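Local coordinates for 6-phosphogluconate dehydrogenase, NAD-binding (Mycolicibacterium smegmatis MC2 155, PDB 6SMT) that reduces imines to amines with S-enantioselectivity, drawing hydride from NADPH as an imine reductase of the HIBADH-related family, at the interface of chains A and B. Coordinates in Å, arbitrary orientation; residue numbers count along the deposited sequence, not the author numbering. Chains: chain A/B, 6-phosphogluconate dehydrogenase, NAD-binding.

Contact 1: the interface of chains A and B. Residues chain A 101, 177, 180-181, 184; chain B 247, 250-251.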
loop_
_atom_site.group_PDB
_atom_site.type_symbol
_atom_site.label_atom_id
_atom_site.label_comp_id
_atom_site.label_asym_id
_atom_site.label_seq_id
_atom_site.Cartn_x
_atom_site.Cartn_y
_atom_site.Cartn_z
ATOM N N SER A 101 -16.805 -3.812 -11.789
ATOM C CA SER A 101 -15.713 -4.653 -11.278
ATOM C C SER A 101 -16.178 -6.027 -10.859
ATOM O O SER A 101 -17.023 -6.145 -9.983
ATOM C CB SER A 101 -14.965 -3.894 -10.197
ATOM O OG SER A 101 -13.851 -4.680 -9.763
ATOM N N MET A 177 -8.291 -7.629 -10.794
ATOM C CA MET A 177 -8.181 -8.462 -9.544
ATOM C C MET A 177 -6.821 -8.220 -8.877
ATOM O O MET A 177 -6.753 -8.083 -7.654
ATOM C CB MET A 177 -8.347 -9.936 -9.823
ATOM C CG MET A 177 -9.730 -10.319 -10.335
ATOM S SD MET A 177 -11.162 -9.996 -9.274
ATOM C CE MET A 177 -11.639 -8.382 -9.724
ATOM N N LEU A 180 -6.578 -4.233 -7.696
ATOM C CA LEU A 180 -7.480 -3.893 -6.564
ATOM C C LEU A 180 -7.011 -4.664 -5.324
ATOM O O LEU A 180 -7.245 -4.119 -4.224
ATOM C CB LEU A 180 -8.909 -4.308 -6.916
ATOM C CG LEU A 180 -9.555 -3.430 -7.987
ATOM C CD1 LEU A 180 -10.939 -4.028 -8.323
ATOM C CD2 LEU A 180 -9.675 -1.999 -7.609
ATOM N N ASP A 181 -6.426 -5.834 -5.443
ATOM C CA ASP A 181 -5.833 -6.553 -4.316
ATOM C C ASP A 181 -4.760 -5.662 -3.709
ATOM O O ASP A 181 -4.780 -5.355 -2.477
ATOM C CB ASP A 181 -5.299 -7.851 -4.832
ATOM C CG ASP A 181 -4.459 -8.705 -3.967
ATOM O OD1 ASP A 181 -4.488 -8.386 -2.701
ATOM O OD2 ASP A 181 -3.885 -9.693 -4.498
ATOM N N TRP A 184 -6.684 -2.336 -2.123
ATOM C CA TRP A 184 -7.522 -2.484 -0.919
ATOM C C TRP A 184 -6.653 -3.018 0.210
ATOM O O TRP A 184 -6.960 -2.616 1.368
ATOM C CB TRP A 184 -8.759 -3.380 -1.178
ATOM C CG TRP A 184 -9.755 -2.622 -1.995
ATOM C CD1 TRP A 184 -10.175 -2.974 -3.272
ATOM C CD2 TRP A 184 -10.495 -1.448 -1.684
ATOM N NE1 TRP A 184 -11.077 -2.067 -3.733
ATOM C CE2 TRP A 184 -11.323 -1.103 -2.802
ATOM C CE3 TRP A 184 -10.528 -0.603 -0.563
ATOM C CZ2 TRP A 184 -12.110 0.010 -2.800
ATOM C CZ3 TRP A 184 -11.360 0.474 -0.558
ATOM C CH2 TRP A 184 -12.139 0.796 -1.685
ATOM N N SER B 247 -16.742 -5.992 -4.011
ATOM C CA SER B 247 -15.446 -6.144 -4.664
ATOM C C SER B 247 -14.522 -7.132 -3.963
ATOM O O SER B 247 -13.901 -8.008 -4.587
ATOM C CB SER B 247 -14.795 -4.770 -4.815
ATOM O OG SER B 247 -13.596 -4.949 -5.600
ATOM N N HIS B 250 -14.914 -10.725 -4.794
ATOM C CA HIS B 250 -14.300 -11.081 -6.080
ATOM C C HIS B 250 -12.827 -11.373 -5.956
ATOM O O HIS B 250 -12.303 -12.328 -6.493
ATOM C CB HIS B 250 -14.567 -9.979 -7.091
ATOM C CG HIS B 250 -15.937 -9.551 -7.239
ATOM N ND1 HIS B 250 -16.256 -8.262 -7.618
ATOM C CD2 HIS B 250 -17.126 -10.166 -6.990
ATOM C CE1 HIS B 250 -17.541 -8.117 -7.581
ATOM N NE2 HIS B 250 -18.132 -9.308 -7.207
ATOM N N LEU B 251 -12.124 -10.466 -5.202
ATOM C CA LEU B 251 -10.706 -10.606 -4.968
ATOM C C LEU B 251 -10.384 -11.923 -4.280
ATOM O O LEU B 251 -9.403 -12.554 -4.670
ATOM C CB LEU B 251 -10.175 -9.378 -4.228
ATOM C CG LEU B 251 -10.554 -7.998 -4.823
ATOM C CD1 LEU B 251 -9.930 -6.904 -3.963
ATOM C CD2 LEU B 251 -10.023 -7.859 -6.243
HETATM O O HOH W 1 -12.919 -2.304 -5.956
HETATM O O HOH W 2 -14.063 -6.574 -7.848
#
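The side-chain hydroxyl OG of B:Ser247 faces A:Leu180 and, through two waters, reaches chain A twice. Water 2 lies 2.8 Å from this OG and also meets the hydroxyl OG of A:Ser101 and the imidazole nitrogen ND1 of B:His250, so three side chains from both chains grip one solvent oxygen. It sits in the plane of the imidazole at its edge, with an angle of 158° at the hydrogen on ND1. Water 1, 2.8 Å from B:Ser247 OG, takes the indole NE1 of A:Trp184 at 2.9 Å, again in the ring plane. With chi1 at -173°, OG of B:Ser247 points away from its own amide nitrogen, towards chain A and between the two waters. A:Ser101 belongs to the NADPH site, so chain B probably borders the cofactor region of chain A.

Beside this solvent bridge, B:Leu251 of helix 241-257 packs on helix 171-199 of chain A with both methyls. CD2 comes down on A:Met177 and A:Leu180, 3.8 Å from A:Leu180 CB, while CD1 turns to the pyrrole carbon CD1 of A:Trp184, 4.0 Å away; leucine and indole side chains cross at about a right angle. The chain of A:Met177 is bent at chi2 and chi3, bringing SD and CE round to B:Leu251 CD2, each 3.9 Å from that methyl, and setting SD 4.0 Å from B:His250 CB.

Contact 2: the interface of chains A and B. Residues chain A 178, 181-182, 292; chain B 189, 192-193, 196, 265.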
loop_
_atom_site.group_PDB
_atom_site.type_symbol
_atom_site.label_atom_id
_atom_site.label_comp_id
_atom_site.label_asym_id
_atom_site.label_seq_id
_atom_site.Cartn_x
_atom_site.Cartn_y
_atom_site.Cartn_z
ATOM N N ALA A 178 -5.764 -8.149 -9.667
ATOM C CA ALA A 178 -4.423 -7.991 -9.082
ATOM C C ALA A 178 -4.267 -6.589 -8.534
ATOM O O ALA A 178 -3.745 -6.354 -7.420
ATOM C CB ALA A 178 -3.353 -8.264 -10.136
ATOM N N ASP A 181 -6.426 -5.834 -5.443
ATOM C CA ASP A 181 -5.833 -6.553 -4.316
ATOM C C ASP A 181 -4.760 -5.662 -3.709
ATOM O O ASP A 181 -4.780 -5.355 -2.477
ATOM C CB ASP A 181 -5.299 -7.851 -4.832
ATOM C CG ASP A 181 -4.459 -8.705 -3.967
ATOM O OD1 ASP A 181 -4.488 -8.386 -2.701
ATOM O OD2 ASP A 181 -3.885 -9.693 -4.498
ATOM N N LEU A 182 -3.863 -5.161 -4.509
ATOM C CA LEU A 182 -2.820 -4.229 -3.986
ATOM C C LEU A 182 -3.476 -3.036 -3.356
ATOM O O LEU A 182 -3.119 -2.600 -2.236
ATOM C CB LEU A 182 -1.950 -3.820 -5.144
ATOM C CG LEU A 182 -0.992 -2.689 -4.890
ATOM C CD1 LEU A 182 -0.030 -3.041 -3.722
ATOM C CD2 LEU A 182 -0.260 -2.301 -6.162
ATOM N N MET A 292 2.590 -17.989 0.085
ATOM C CA MET A 292 1.145 -17.683 0.016
ATOM C C MET A 292 0.446 -18.816 -0.769
ATOM O O MET A 292 -0.751 -18.812 -0.828
ATOM C CB MET A 292 0.891 -16.312 -0.617
ATOM C CG MET A 292 1.507 -15.215 0.246
ATOM S SD MET A 292 1.270 -13.630 -0.637
ATOM C CE MET A 292 2.031 -12.419 0.445
ATOM N N GLY B 189 0.227 -7.108 0.311
ATOM C CA GLY B 189 -0.719 -6.959 -0.806
ATOM C C GLY B 189 -0.026 -7.089 -2.130
ATOM O O GLY B 189 -0.548 -7.744 -3.063
ATOM N N HIS B 192 1.135 -10.687 -2.935
ATOM C CA HIS B 192 -0.078 -11.465 -3.206
ATOM C C HIS B 192 -0.563 -11.164 -4.623
ATOM O O HIS B 192 -0.881 -12.091 -5.403
ATOM C CB HIS B 192 -1.096 -11.159 -2.125
ATOM C CG HIS B 192 -2.300 -11.984 -2.232
ATOM N ND1 HIS B 192 -3.356 -11.616 -3.015
ATOM C CD2 HIS B 192 -2.600 -13.156 -1.650
ATOM C CE1 HIS B 192 -4.320 -12.569 -2.884
ATOM N NE2 HIS B 192 -3.841 -13.504 -2.091
ATOM N N ALA B 193 -0.630 -9.892 -4.946
ATOM C CA ALA B 193 -1.087 -9.463 -6.280
ATOM C C ALA B 193 -0.221 -10.081 -7.351
ATOM O O ALA B 193 -0.773 -10.491 -8.420
ATOM C CB ALA B 193 -1.069 -7.980 -6.354
ATOM N N VAL B 196 -1.268 -13.757 -7.856
ATOM C CA VAL B 196 -2.591 -13.950 -8.499
ATOM C C VAL B 196 -2.459 -13.512 -9.954
ATOM O O VAL B 196 -3.002 -14.219 -10.844
ATOM C CB VAL B 196 -3.682 -13.183 -7.785
ATOM C CG1 VAL B 196 -4.986 -13.313 -8.563
ATOM C CG2 VAL B 196 -3.844 -13.710 -6.369
ATOM N N LEU B 265 -6.917 -10.287 2.557
ATOM C CA LEU B 265 -8.222 -9.819 2.080
ATOM C C LEU B 265 -9.368 -10.379 2.920
ATOM O O LEU B 265 -10.382 -9.692 3.085
ATOM C CB LEU B 265 -8.453 -10.212 0.612
ATOM C CG LEU B 265 -7.553 -9.507 -0.397
ATOM C CD1 LEU B 265 -7.466 -10.345 -1.664
ATOM C CD2 LEU B 265 -8.058 -8.130 -0.638
#
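A hydrogen bond runs from the imidazole ND1 of B:His192 to the carboxylate OD2 of A:Asp181, 2.5 Å long and nearly straight, with 164° at the hydrogen. The carboxylate oxygen lies in the plane of the imidazole. On the aspartate side, ND1 comes to the syn side of OD2, somewhat out of the carboxylate plane. Ring and carboxylate stand almost perpendicular, 81° apart, so they meet at the nitrogen without stacking. CG of A:Asp181 points away from its own backbone N (chi1 171°), sending the carboxylate out from helix 171-199 towards the same helix of chain B. The nearby carboxylate would tend to favour a protonated imidazole, although protons are not seen.

Other groups close round the same carboxylate. OD2 lies 3.3 Å from the backbone N of B:Ala193, and OD1 faces B:Leu265, whose methyl CD1 is 3.7 Å away. Leucine and aspartate side chains run about perpendicular, placing an apolar group beside the oxygen that does not take the histidine bond.

Helix-to-helix packing and a thioether contact complete the patch. B:Ala193 turns its small methyl CB to the backbone O of A:Ala178 at 3.3 Å, and B:Gly189 faces the helix near A:Leu182; small residues here would allow the two backbones to come close. From the 3-10 helix 285-292, A:Met292 reaches out with its chain extended beyond CG, bringing SD within 3.6 Å of B:His192 CA. The thioether sulfur crosses obliquely beside CA and CB of the histidine, while ND1 of its ring is turned to A:Asp181. With its symmetry twin, the patch joins equivalent helices of two subunits and may fix their register in the dimer, the assembly typical of imine reductases.

Contact 1 and contact 2 lie about 9 Å apart, measured between the centres of their C-alpha atoms, and share A:Asp181. Both use helix 171-199 of chain A: one part of its surface meets helix 241-257 of chain B, another meets the equivalent helix 171-199 and helix 263-280. One long helix is therefore held between several helices of the partner. Two-fold symmetry repeats both contacts with the chains exchanged. Contact 2 ties the helical domains together, whereas contact 1 extends the interface to the cofactor-binding region, so dimer assembly may influence the surroundings of the cofactor.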